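Local coordinates for protein transcriptional regulator, IclR family (Alicyclobacillus acidocaldarius subsp. acidocaldarius, PDB 5TJJ) that probably binds DNA through a helix-turn-helix domain and regulates transcription, at residues 209-214 / 248-253; 89-94 / 105-110; 95-100 / 241-246; 147-152 / 186-191. All blocks are in the same frame, centred on the assembly; numbering follows the deposited sequence.

Contact 1 (209-214 / 248-253); sequences VPVFNQ and AKVSAW
In the C-terminal domain of the IclR family, which has a GAF-like fold, Val211 and Phe212 of the sheet strand 204-212 meet Val250 and Ser251 of the closing helix 233-253. Strand and helix run nearly parallel, their short axes 21° apart and 6.8 Å distant at closest approach. The polar centre is Ser251: Phe212 N donates to Ser251 OG over 2.9 Å, with an N-H...O angle of 151°. With OG anti to the carbonyl carbon of its own residue (chi1 -61°), it reaches back to the preceding turn and hydrogen-bonds to Ala247 O. The hydroxyl thus joins the helix backbone to the strand backbone, and two bonds grip it in a buried place. An alanine here would keep CB but remove OG, and Phe212 N would probably be left without this acceptor.

Around that bond the packing is apolar. Val211 CG1 sits 3.6 Å from Ser251 OG and 3.7 Å from Val250 CG1, a methyl-to-methyl contact on one side of the hydroxyl. The ring of Phe212 approaches OG obliquely through CD2, and it meets Tyr153 edge-to-face. Further along the helix, Trp253 packs on Pro71 of the second subunit. The backbones come close as well, for Ser251 makes a bent CA-H...O contact with Phe212 O, its CA 3.3 Å from that oxygen.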
loop_
_atom_site.group_PDB
_atom_site.type_symbol
_atom_site.label_atom_id
_atom_site.label_comp_id
_atom_site.label_asym_id
_atom_site.label_seq_id
_atom_site.Cartn_x
_atom_site.Cartn_y
_atom_site.Cartn_z
ATOM N N VAL A 209 24.182 0.864 -2.743
ATOM C CA VAL A 209 23.442 -0.271 -3.230
ATOM C C VAL A 209 22.154 0.246 -3.825
ATOM O O VAL A 209 21.548 1.155 -3.262
ATOM C CB VAL A 209 23.141 -1.247 -2.075
ATOM C CG1 VAL A 209 22.218 -2.392 -2.525
ATOM C CG2 VAL A 209 24.436 -1.823 -1.585
ATOM N N PRO A 210 21.734 -0.326 -4.955
ATOM C CA PRO A 210 20.508 0.117 -5.618
ATOM C C PRO A 210 19.236 -0.412 -4.953
ATOM O O PRO A 210 19.273 -1.490 -4.358
ATOM C CB PRO A 210 20.643 -0.472 -7.015
ATOM C CG PRO A 210 21.484 -1.687 -6.834
ATOM C CD PRO A 210 22.470 -1.311 -5.767
ATOM N N VAL A 211 18.138 0.358 -5.047
ATOM C CA VAL A 211 16.789 -0.134 -4.681
ATOM C C VAL A 211 15.990 -0.251 -5.968
ATOM O O VAL A 211 15.887 0.725 -6.708
ATOM C CB VAL A 211 16.068 0.829 -3.698
ATOM C CG1 VAL A 211 14.636 0.417 -3.400
ATOM C CG2 VAL A 211 16.849 0.923 -2.417
ATOM N N PHE A 212 15.425 -1.430 -6.232
ATOM C CA PHE A 212 14.629 -1.638 -7.439
ATOM C C PHE A 212 13.147 -1.474 -7.145
ATOM O O PHE A 212 12.707 -1.731 -6.038
ATOM C CB PHE A 212 14.879 -3.025 -8.012
ATOM C CG PHE A 212 16.329 -3.323 -8.242
ATOM C CD1 PHE A 212 16.966 -2.896 -9.415
ATOM C CD2 PHE A 212 17.065 -4.048 -7.298
ATOM C CE1 PHE A 212 18.310 -3.165 -9.624
ATOM C CE2 PHE A 212 18.415 -4.327 -7.518
ATOM C CZ PHE A 212 19.036 -3.869 -8.674
ATOM N N ASN A 213 12.379 -1.067 -8.144
ATOM C CA ASN A 213 10.925 -0.915 -8.001
ATOM C C ASN A 213 10.195 -1.962 -8.841
ATOM O O ASN A 213 10.814 -2.932 -9.310
ATOM C CB ASN A 213 10.504 0.522 -8.346
ATOM C CG ASN A 213 10.638 0.841 -9.806
ATOM O OD1 ASN A 213 10.783 -0.032 -10.660
ATOM N ND2 ASN A 213 10.611 2.106 -10.100
ATOM N N GLN A 214 8.887 -1.791 -9.020
ATOM C CA GLN A 214 8.091 -2.824 -9.682
ATOM C C GLN A 214 8.360 -2.979 -11.194
ATOM O O GLN A 214 8.086 -4.020 -11.734
ATOM C CB GLN A 214 6.595 -2.712 -9.341
ATOM C CG GLN A 214 5.778 -1.684 -10.090
ATOM C CD GLN A 214 5.801 -0.333 -9.416
ATOM O OE1 GLN A 214 6.866 0.150 -8.985
ATOM N NE2 GLN A 214 4.616 0.293 -9.309
ATOM N N ALA A 248 17.177 -4.761 -0.148
ATOM C CA ALA A 248 16.260 -5.845 -0.434
ATOM C C ALA A 248 14.886 -5.552 0.145
ATOM O O ALA A 248 13.884 -5.739 -0.544
ATOM C CB ALA A 248 16.802 -7.166 0.114
ATOM N N LYS A 249 14.831 -5.093 1.395
ATOM C CA LYS A 249 13.531 -4.762 2.032
ATOM C C LYS A 249 12.797 -3.604 1.361
ATOM O O LYS A 249 11.651 -3.739 0.971
ATOM C CB LYS A 249 13.709 -4.469 3.516
ATOM C CG LYS A 249 14.109 -5.688 4.328
ATOM C CD LYS A 249 14.457 -5.290 5.750
ATOM C CE LYS A 249 14.943 -6.495 6.537
ATOM N NZ LYS A 249 14.718 -6.342 8.005
ATOM N N VAL A 250 13.497 -2.494 1.186
ATOM C CA VAL A 250 12.967 -1.312 0.513
ATOM C C VAL A 250 12.576 -1.591 -0.947
ATOM O O VAL A 250 11.586 -1.042 -1.411
ATOM C CB VAL A 250 13.948 -0.114 0.579
ATOM C CG1 VAL A 250 13.330 1.158 -0.010
ATOM C CG2 VAL A 250 14.341 0.181 2.024
ATOM N N SER A 251 13.353 -2.426 -1.652
ATOM C CA SER A 251 12.960 -2.934 -2.978
ATOM C C SER A 251 11.646 -3.672 -2.906
ATOM O O SER A 251 10.739 -3.335 -3.648
ATOM C CB SER A 251 14.032 -3.823 -3.625
ATOM O OG SER A 251 15.222 -3.066 -3.818
ATOM N N ALA A 252 11.498 -4.611 -1.985
ATOM C CA ALA A 252 10.166 -5.240 -1.791
ATOM C C ALA A 252 9.045 -4.176 -1.512
ATOM O O ALA A 252 7.941 -4.274 -2.063
ATOM C CB ALA A 252 10.197 -6.324 -0.709
ATOM N N TRP A 253 9.341 -3.145 -0.713
ATOM C CA TRP A 253 8.324 -2.103 -0.402
ATOM C C TRP A 253 8.027 -1.153 -1.580
ATOM O O TRP A 253 6.980 -0.508 -1.629
ATOM C CB TRP A 253 8.724 -1.301 0.829
ATOM C CG TRP A 253 9.111 -2.161 1.998
ATOM C CD1 TRP A 253 8.741 -3.455 2.243
ATOM C CD2 TRP A 253 9.935 -1.776 3.078
ATOM N NE1 TRP A 253 9.298 -3.893 3.399
ATOM C CE2 TRP A 253 10.040 -2.879 3.936
ATOM C CE3 TRP A 253 10.614 -0.594 3.406
ATOM C CZ2 TRP A 253 10.782 -2.835 5.123
ATOM C CZ3 TRP A 253 11.359 -0.553 4.582
ATOM C CH2 TRP A 253 11.431 -1.673 5.426
#

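Contact 2 (89-94 / 105-110); sequences HALAEL and AVLVKR
Leu94 and Leu107 cross at about a right angle where helix 86-101 lies over strand 104-110. The helix and strand segments run roughly antiparallel (152° between their directions), with axes 8.6 Å apart. Leu94 has CG anti to its carbonyl carbon, and its chi2 of -172° carries CD1 outward in an extended chain. CD1 therefore reaches the strand backbone, ending 3.5 Å from Leu107 N and 3.6 Å from Leu107 CB. The other branch, CD2, turns to Ala105 and stands 4.0 Å from its CB, while Ala105 CB also lies 3.5 Å from Leu94 O.

Leu107 answers from the strand by pointing its CB at the helix, with CG anti to the backbone N (chi1 179°). Its CD2 touches CB of Ala90 at 4.0 Å and CD2 of Leu91 at 3.7 Å, the Leu91 side chain again crossing it at about a right angle. An alanine in place of Leu94 would probably open a gap beside Leu107 and Ala105, since both delta methyls that reach them would be gone.

Leu94 and Leu107 both continue onto Leu222 of the neighbouring strand, while Val108 packs on Phe146 and Phe150 of helix 144-151. With no hydrogen bond between the two segments, their association rests on buried aliphatic surface and close fit, in the hydrophobic layer between this helix and the antiparallel sheet of a GAF-like domain.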
loop_
_atom_site.group_PDB
_atom_site.type_symbol
_atom_site.label_atom_id
_atom_site.label_comp_id
_atom_site.label_asym_id
_atom_site.label_seq_id
_atom_site.Cartn_x
_atom_site.Cartn_y
_atom_site.Cartn_z
ATOM N N HIS A 89 9.593 4.630 5.965
ATOM C CA HIS A 89 10.145 3.308 6.307
ATOM C C HIS A 89 11.568 3.144 5.854
ATOM O O HIS A 89 12.367 2.488 6.544
ATOM C CB HIS A 89 9.302 2.188 5.723
ATOM C CG HIS A 89 8.005 2.003 6.436
ATOM N ND1 HIS A 89 7.925 1.411 7.676
ATOM C CD2 HIS A 89 6.738 2.352 6.102
ATOM C CE1 HIS A 89 6.672 1.400 8.074
ATOM N NE2 HIS A 89 5.930 1.954 7.134
ATOM N N ALA A 90 11.869 3.697 4.685
ATOM C CA ALA A 90 13.222 3.689 4.153
ATOM C C ALA A 90 14.137 4.448 5.101
ATOM O O ALA A 90 15.211 3.946 5.432
ATOM C CB ALA A 90 13.283 4.270 2.743
ATOM N N LEU A 91 13.712 5.635 5.553
ATOM C CA LEU A 91 14.523 6.415 6.506
ATOM C C LEU A 91 14.795 5.612 7.772
ATOM O O LEU A 91 15.914 5.611 8.255
ATOM C CB LEU A 91 13.864 7.738 6.898
ATOM C CG LEU A 91 13.519 8.806 5.849
ATOM C CD1 LEU A 91 13.276 10.158 6.516
ATOM C CD2 LEU A 91 14.609 8.924 4.796
ATOM N N ALA A 92 13.776 4.912 8.278
ATOM C CA ALA A 92 13.902 4.123 9.505
ATOM C C ALA A 92 14.925 3.001 9.357
ATOM O O ALA A 92 15.718 2.746 10.248
ATOM C CB ALA A 92 12.552 3.557 9.918
ATOM N N GLU A 93 14.909 2.346 8.216
ATOM C CA GLU A 93 15.895 1.322 7.920
ATOM C C GLU A 93 17.318 1.945 7.782
ATOM O O GLU A 93 18.304 1.301 8.129
ATOM C CB GLU A 93 15.444 0.555 6.669
ATOM C CG GLU A 93 16.108 -0.781 6.443
ATOM C CD GLU A 93 15.615 -1.921 7.325
ATOM O OE1 GLU A 93 14.457 -1.894 7.819
ATOM O OE2 GLU A 93 16.428 -2.870 7.503
ATOM N N LEU A 94 17.428 3.189 7.308
ATOM C CA LEU A 94 18.722 3.868 7.273
ATOM C C LEU A 94 19.327 4.079 8.644
ATOM O O LEU A 94 20.543 4.038 8.777
ATOM C CB LEU A 94 18.644 5.234 6.597
ATOM C CG LEU A 94 18.494 5.316 5.082
ATOM C CD1 LEU A 94 18.635 6.772 4.665
ATOM C CD2 LEU A 94 19.507 4.439 4.363
ATOM N N ALA A 105 24.346 7.268 6.902
ATOM C CA ALA A 105 23.598 6.599 5.865
ATOM C C ALA A 105 22.697 7.608 5.159
ATOM O O ALA A 105 22.176 8.533 5.774
ATOM C CB ALA A 105 22.790 5.456 6.464
ATOM N N VAL A 106 22.520 7.428 3.861
ATOM C CA VAL A 106 21.911 8.434 3.030
ATOM C C VAL A 106 20.989 7.798 1.994
ATOM O O VAL A 106 21.303 6.753 1.395
ATOM C CB VAL A 106 23.010 9.271 2.371
ATOM C CG1 VAL A 106 22.448 10.150 1.265
ATOM C CG2 VAL A 106 23.687 10.147 3.408
ATOM N N LEU A 107 19.848 8.446 1.780
ATOM C CA LEU A 107 18.866 7.985 0.805
ATOM C C LEU A 107 18.896 8.916 -0.428
ATOM O O LEU A 107 18.560 10.096 -0.320
ATOM C CB LEU A 107 17.477 7.947 1.460
ATOM C CG LEU A 107 16.312 7.515 0.594
ATOM C CD1 LEU A 107 16.534 6.108 0.050
ATOM C CD2 LEU A 107 15.027 7.595 1.403
ATOM N N VAL A 108 19.273 8.362 -1.586
ATOM C CA VAL A 108 19.460 9.132 -2.829
ATOM C C VAL A 108 18.358 8.828 -3.851
ATOM O O VAL A 108 18.023 7.673 -4.088
ATOM C CB VAL A 108 20.810 8.800 -3.462
ATOM C CG1 VAL A 108 21.146 9.810 -4.528
ATOM C CG2 VAL A 108 21.891 8.732 -2.383
ATOM N N LYS A 109 17.836 9.859 -4.497
ATOM C CA LYS A 109 16.740 9.675 -5.448
ATOM C C LYS A 109 17.098 10.249 -6.793
ATOM O O LYS A 109 17.678 11.319 -6.876
ATOM C CB LYS A 109 15.519 10.393 -4.933
ATOM C CG LYS A 109 14.436 10.593 -5.955
ATOM C CD LYS A 109 13.154 10.944 -5.259
ATOM C CE LYS A 109 12.076 11.258 -6.270
ATOM N NZ LYS A 109 10.788 11.266 -5.537
ATOM N N ARG A 110 16.664 9.581 -7.843
ATOM C CA ARG A 110 16.894 10.072 -9.179
ATOM C C ARG A 110 15.943 11.218 -9.545
ATOM O O ARG A 110 14.768 11.193 -9.194
ATOM C CB ARG A 110 16.711 8.951 -10.175
ATOM C CG ARG A 110 17.450 9.191 -11.471
ATOM C CD ARG A 110 16.921 8.318 -12.586
ATOM N NE ARG A 110 17.452 6.963 -12.520
ATOM C CZ ARG A 110 18.448 6.482 -13.274
ATOM N NH1 ARG A 110 18.812 5.208 -13.101
ATOM N NH2 ARG A 110 19.092 7.244 -14.183
#

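Contact 3 (95-100 / 241-246); sequences HQVAAH and KALKES
Val97 directs its CB at helix 233-253, opposite Ala242, where the backbones come nearest with 5.9 Å between the CA atoms of Val97 and Ala242. From CB the side chain forks. CG1, anti to the backbone N (chi1 170°), meets CD2 of Leu243 at 3.9 Å, the two side chains crossing at about a right angle. CG2, anti to the carbonyl carbon, goes to Ser246, where it lies 3.2 Å from OG and 3.9 Å from CB; the first is a tight approach of a methyl to a hydroxyl. That hydroxyl has its polar partner elsewhere, being hydrogen-bonded to Glu93 OE2 one turn back on the helix of Val97.

The pair is an antiparallel helix packing, 162° between the segment directions and 9.7 Å between their axes, that joins helices 86-101 and 233-253 of the GAF-like C-terminal domain. Both rest on the same sheet: Val97 and Leu243 each touch Cys224 of strand 218-227, and Leu243 also reaches Val207 and Val209 of strand 204-212.

Toward the surface His100 takes over. With CG anti to its backbone N, the imidazole extends to Ala242, whose CB meets ring atom CD2 at 3.9 Å, in the plane of the ring and at its edge. His100 NE2 lies 6.3 Å from Glu245 OE1 and 6.4 Å from Lys241 NZ, so any influence of these charges on the imidazole would probably be mild and opposed.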
loop_
_atom_site.group_PDB
_atom_site.type_symbol
_atom_site.label_atom_id
_atom_site.label_comp_id
_atom_site.label_asym_id
_atom_site.label_seq_id
_atom_site.Cartn_x
_atom_site.Cartn_y
_atom_site.Cartn_z
ATOM N N HIS A 95 18.495 4.365 9.640
ATOM C CA HIS A 95 18.972 4.468 11.020
ATOM C C HIS A 95 19.504 3.148 11.537
ATOM O O HIS A 95 20.479 3.148 12.284
ATOM C CB HIS A 95 17.912 5.012 11.966
ATOM C CG HIS A 95 17.673 6.479 11.819
ATOM N ND1 HIS A 95 16.832 7.008 10.857
ATOM C CD2 HIS A 95 18.153 7.534 12.514
ATOM C CE1 HIS A 95 16.801 8.325 10.968
ATOM N NE2 HIS A 95 17.592 8.670 11.967
ATOM N N GLN A 96 18.909 2.035 11.121
ATOM C CA GLN A 96 19.449 0.701 11.475
ATOM C C GLN A 96 20.848 0.484 10.884
ATOM O O GLN A 96 21.736 -0.075 11.528
ATOM C CB GLN A 96 18.568 -0.427 10.956
ATOM C CG GLN A 96 17.095 -0.403 11.353
ATOM C CD GLN A 96 16.844 -0.906 12.749
ATOM O OE1 GLN A 96 17.660 -0.713 13.657
ATOM N NE2 GLN A 96 15.699 -1.552 12.937
ATOM N N VAL A 97 21.011 0.906 9.637
ATOM C CA VAL A 97 22.251 0.773 8.888
ATOM C C VAL A 97 23.347 1.608 9.534
ATOM O O VAL A 97 24.462 1.127 9.710
ATOM C CB VAL A 97 22.070 1.217 7.412
ATOM C CG1 VAL A 97 23.405 1.305 6.701
ATOM C CG2 VAL A 97 21.167 0.248 6.670
ATOM N N ALA A 98 23.010 2.857 9.850
ATOM C CA ALA A 98 23.889 3.747 10.584
ATOM C C ALA A 98 24.319 3.166 11.950
ATOM O O ALA A 98 25.500 3.250 12.310
ATOM C CB ALA A 98 23.229 5.096 10.763
ATOM N N ALA A 99 23.377 2.548 12.662
ATOM C CA ALA A 99 23.652 1.927 13.951
ATOM C C ALA A 99 24.570 0.726 13.826
ATOM O O ALA A 99 25.464 0.582 14.616
ATOM C CB ALA A 99 22.357 1.532 14.657
ATOM N N HIS A 100 24.337 -0.129 12.835
ATOM C CA HIS A 100 25.139 -1.342 12.628
ATOM C C HIS A 100 26.518 -1.022 12.053
ATOM O O HIS A 100 27.492 -1.624 12.461
ATOM C CB HIS A 100 24.376 -2.319 11.735
ATOM C CG HIS A 100 25.026 -3.666 11.595
ATOM N ND1 HIS A 100 25.609 -4.341 12.654
ATOM C CD2 HIS A 100 25.164 -4.476 10.516
ATOM C CE1 HIS A 100 26.089 -5.497 12.230
ATOM N NE2 HIS A 100 25.830 -5.603 10.936
ATOM N N LYS A 241 26.977 -5.494 3.380
ATOM C CA LYS A 241 26.042 -6.501 3.865
ATOM C C LYS A 241 24.800 -5.849 4.518
ATOM O O LYS A 241 23.687 -6.293 4.281
ATOM C CB LYS A 241 26.763 -7.489 4.790
ATOM C CG LYS A 241 26.042 -8.822 4.991
ATOM C CD LYS A 241 26.743 -9.712 6.024
ATOM C CE LYS A 241 25.746 -10.412 6.931
ATOM N NZ LYS A 241 26.464 -11.201 7.968
ATOM N N ALA A 242 24.982 -4.755 5.254
ATOM C CA ALA A 242 23.857 -4.041 5.884
ATOM C C ALA A 242 23.007 -3.279 4.828
ATOM O O ALA A 242 21.796 -3.424 4.791
ATOM C CB ALA A 242 24.370 -3.105 6.974
ATOM N N LEU A 243 23.656 -2.519 3.956
ATOM C CA LEU A 243 22.991 -1.875 2.827
ATOM C C LEU A 243 22.199 -2.830 1.938
ATOM O O LEU A 243 21.087 -2.496 1.538
ATOM C CB LEU A 243 24.009 -1.114 1.954
ATOM C CG LEU A 243 24.566 0.122 2.668
ATOM C CD1 LEU A 243 25.824 0.574 1.966
ATOM C CD2 LEU A 243 23.516 1.236 2.762
ATOM N N LYS A 244 22.755 -3.995 1.620
ATOM C CA LYS A 244 22.001 -5.006 0.854
ATOM C C LYS A 244 20.804 -5.593 1.576
ATOM O O LYS A 244 19.775 -5.780 0.942
ATOM C CB LYS A 244 22.895 -6.149 0.380
ATOM C CG LYS A 244 23.646 -5.800 -0.877
ATOM C CD LYS A 244 24.600 -6.924 -1.242
ATOM C CE LYS A 244 25.071 -6.801 -2.687
ATOM N NZ LYS A 244 25.708 -8.081 -3.100
ATOM N N GLU A 245 20.928 -5.895 2.873
ATOM C CA GLU A 245 19.770 -6.342 3.650
ATOM C C GLU A 245 18.661 -5.279 3.649
ATOM O O GLU A 245 17.491 -5.600 3.429
ATOM C CB GLU A 245 20.156 -6.729 5.074
ATOM C CG GLU A 245 20.936 -8.035 5.128
ATOM C CD GLU A 245 21.563 -8.333 6.494
ATOM O OE1 GLU A 245 20.993 -7.898 7.524
ATOM O OE2 GLU A 245 22.626 -9.017 6.536
ATOM N N SER A 246 19.050 -4.015 3.833
ATOM C CA SER A 246 18.113 -2.921 3.792
ATOM C C SER A 246 17.555 -2.677 2.406
ATOM O O SER A 246 16.385 -2.401 2.278
ATOM C CB SER A 246 18.732 -1.639 4.336
ATOM O OG SER A 246 18.896 -1.768 5.729
#

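Contact 4 (147-152 / 186-191); sequences GRCFLA and QEVREK
Val188 sets its two methyls against one side of segment 147-152, CG1 overlapping CB of Ala152 at 3.7 Å. CG1 of Val188 stands anti to its backbone N (chi1 169°), and from the same place it lies 3.8 Å from the carbonyl oxygen of Arg148 and 4.4 Å from SG of Cys149. CG2 takes the Arg148 side, touching its CB at 4.2 Å. Val188 thus faces three residues of segment 147-152, with no hydrogen bond between the segments.

At Ala152, the carbonyl oxygen is approached by the aliphatic part of Arg189. CD of Arg189 comes to 3.4 Å from this oxygen, while NE stays at 4.0 Å, and no hydrogen bond forms. The chain of Arg189 bends at chi3 (45°), which swings NE out of line with the extended CB-CG-CD run; the guanidinium beyond has a weak, long ion pair with Glu156.

Helices 144-151 and 178-191 are joined here on one face of the six-stranded sheet in the GAF-like domain: Cys149 reaches Val221 of strand 218-227, and both Cys149 and Val188 touch Ala194 of strand 194-197. The buried Arg148 sends its guanidinium past this layer to a salt bridge with Glu199 and a hydrogen bond to Val195 O.

Within helix 178-191, exposed Lys191 forms a salt bridge, NZ to Glu187 OE1 at 3.2 Å, the nitrogen standing well above the carboxylate plane (64° out of it).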
loop_
_atom_site.group_PDB
_atom_site.type_symbol
_atom_site.label_atom_id
_atom_site.label_comp_id
_atom_site.label_asym_id
_atom_site.label_seq_id
_atom_site.Cartn_x
_atom_site.Cartn_y
_atom_site.Cartn_z
ATOM N N GLY A 147 26.059 7.332 -7.872
ATOM C CA GLY A 147 25.859 7.568 -9.286
ATOM C C GLY A 147 25.912 6.270 -10.092
ATOM O O GLY A 147 24.973 5.918 -10.811
ATOM N N ARG A 148 27.006 5.538 -9.928
ATOM C CA ARG A 148 27.170 4.238 -10.564
ATOM C C ARG A 148 26.052 3.218 -10.270
ATOM O O ARG A 148 25.797 2.331 -11.099
ATOM C CB ARG A 148 28.496 3.623 -10.123
ATOM C CG ARG A 148 29.714 4.332 -10.664
ATOM C CD ARG A 148 30.929 3.421 -10.645
ATOM N NE ARG A 148 31.600 3.451 -9.358
ATOM C CZ ARG A 148 32.350 4.451 -8.917
ATOM N NH1 ARG A 148 32.564 5.537 -9.662
ATOM N NH2 ARG A 148 32.900 4.350 -7.723
ATOM N N CYS A 149 25.424 3.301 -9.096
ATOM C CA CYS A 149 24.307 2.414 -8.818
ATOM C C CYS A 149 23.070 2.726 -9.628
ATOM O O CYS A 149 22.322 1.812 -9.904
ATOM C CB CYS A 149 23.926 2.387 -7.351
ATOM S SG CYS A 149 25.101 1.506 -6.335
ATOM N N PHE A 150 22.840 3.993 -9.984
ATOM C CA PHE A 150 21.725 4.352 -10.885
ATOM C C PHE A 150 22.098 3.948 -12.313
ATOM O O PHE A 150 21.371 3.179 -12.952
ATOM C CB PHE A 150 21.396 5.848 -10.838
ATOM C CG PHE A 150 20.793 6.335 -9.535
ATOM C CD1 PHE A 150 19.475 6.093 -9.227
ATOM C CD2 PHE A 150 21.539 7.112 -8.651
ATOM C CE1 PHE A 150 18.903 6.573 -8.047
ATOM C CE2 PHE A 150 20.974 7.604 -7.467
ATOM C CZ PHE A 150 19.657 7.327 -7.162
ATOM N N LEU A 151 23.250 4.419 -12.781
ATOM C CA LEU A 151 23.663 4.233 -14.173
ATOM C C LEU A 151 23.862 2.796 -14.624
ATOM O O LEU A 151 23.461 2.435 -15.715
ATOM C CB LEU A 151 24.950 4.973 -14.464
ATOM C CG LEU A 151 24.863 6.382 -15.019
ATOM C CD1 LEU A 151 26.274 6.829 -15.376
ATOM C CD2 LEU A 151 23.989 6.430 -16.257
ATOM N N ALA A 152 24.471 1.976 -13.784
ATOM C CA ALA A 152 24.780 0.617 -14.156
ATOM C C ALA A 152 23.543 -0.177 -14.600
ATOM O O ALA A 152 23.656 -1.182 -15.356
ATOM C CB ALA A 152 25.473 -0.082 -12.997
ATOM N N GLN A 186 29.998 -2.097 -15.368
ATOM C CA GLN A 186 29.805 -3.534 -15.552
ATOM C C GLN A 186 29.905 -4.258 -14.224
ATOM O O GLN A 186 29.017 -5.069 -13.918
ATOM C CB GLN A 186 30.768 -4.134 -16.591
ATOM C CG GLN A 186 30.196 -4.113 -17.995
ATOM C CD GLN A 186 31.235 -4.068 -19.120
ATOM O OE1 GLN A 186 32.451 -4.057 -18.897
ATOM N NE2 GLN A 186 30.742 -4.018 -20.352
ATOM N N GLU A 187 30.936 -3.955 -13.428
ATOM C CA GLU A 187 31.139 -4.704 -12.190
ATOM C C GLU A 187 30.064 -4.369 -11.159
ATOM O O GLU A 187 29.641 -5.268 -10.428
ATOM C CB GLU A 187 32.583 -4.619 -11.628
ATOM C CG GLU A 187 32.860 -3.531 -10.600
ATOM C CD GLU A 187 34.224 -3.649 -9.907
ATOM O OE1 GLU A 187 34.865 -4.717 -9.991
ATOM O OE2 GLU A 187 34.654 -2.661 -9.243
ATOM N N VAL A 188 29.595 -3.118 -11.116
ATOM C CA VAL A 188 28.460 -2.777 -10.263
ATOM C C VAL A 188 27.231 -3.608 -10.656
ATOM O O VAL A 188 26.524 -4.093 -9.799
ATOM C CB VAL A 188 28.118 -1.273 -10.303
ATOM C CG1 VAL A 188 26.784 -0.975 -9.619
ATOM C CG2 VAL A 188 29.185 -0.440 -9.632
ATOM N N ARG A 189 26.968 -3.754 -11.938
ATOM C CA ARG A 189 25.879 -4.604 -12.388
ATOM C C ARG A 189 26.127 -6.104 -12.044
ATOM O O ARG A 189 25.212 -6.790 -11.621
ATOM C CB ARG A 189 25.646 -4.388 -13.887
ATOM C CG ARG A 189 24.377 -5.012 -14.435
ATOM C CD ARG A 189 24.074 -4.526 -15.852
ATOM N NE ARG A 189 25.250 -4.519 -16.745
ATOM C CZ ARG A 189 25.533 -5.399 -17.720
ATOM N NH1 ARG A 189 24.710 -6.417 -17.996
ATOM N NH2 ARG A 189 26.654 -5.255 -18.440
ATOM N N GLU A 190 27.350 -6.601 -12.215
ATOM C CA GLU A 190 27.692 -7.979 -11.821
ATOM C C GLU A 190 27.483 -8.118 -10.289
ATOM O O GLU A 190 26.747 -8.994 -9.853
ATOM C CB GLU A 190 29.137 -8.374 -12.287
ATOM C CG GLU A 190 29.299 -8.734 -13.793
ATOM C CD GLU A 190 30.759 -8.698 -14.371
ATOM O OE1 GLU A 190 31.622 -7.872 -13.943
ATOM O OE2 GLU A 190 31.057 -9.494 -15.318
ATOM N N LYS A 191 28.037 -7.196 -9.489
ATOM C CA LYS A 191 28.117 -7.340 -7.990
ATOM C C LYS A 191 26.998 -6.767 -7.113
ATOM O O LYS A 191 26.886 -7.136 -5.957
ATOM C CB LYS A 191 29.436 -6.765 -7.458
ATOM C CG LYS A 191 30.652 -7.610 -7.771
ATOM C CD LYS A 191 31.926 -6.832 -7.424
ATOM C CE LYS A 191 33.183 -7.655 -7.669
ATOM N NZ LYS A 191 34.416 -6.825 -7.589
#

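How the contacts relate
All four contacts bury most of their touching residues, but contact 1 lies about 2 Å from the centre of the chain (centre to centre) and contact 4 about 14 Å. Contacts 1 and 3 share helix 233-253, and contacts 2 and 3 share helix 86-101; contacts 1 and 2 set the two helices on one face of the sheet and contact 3 ties the helices to each other. Contact 4 joins two helices on the other face, as the packing of Val108 on Phe150 indicates. Chemistry follows place: contact 1 has the hydrogen bond between its segments, contact 2 joins aliphatic side chains without one, and contacts 3 and 4 each add an exposed polar residue, His100 or Arg189, at the margin. Lys244 NZ, bonded to Lys191 O, connects contacts 3 and 4.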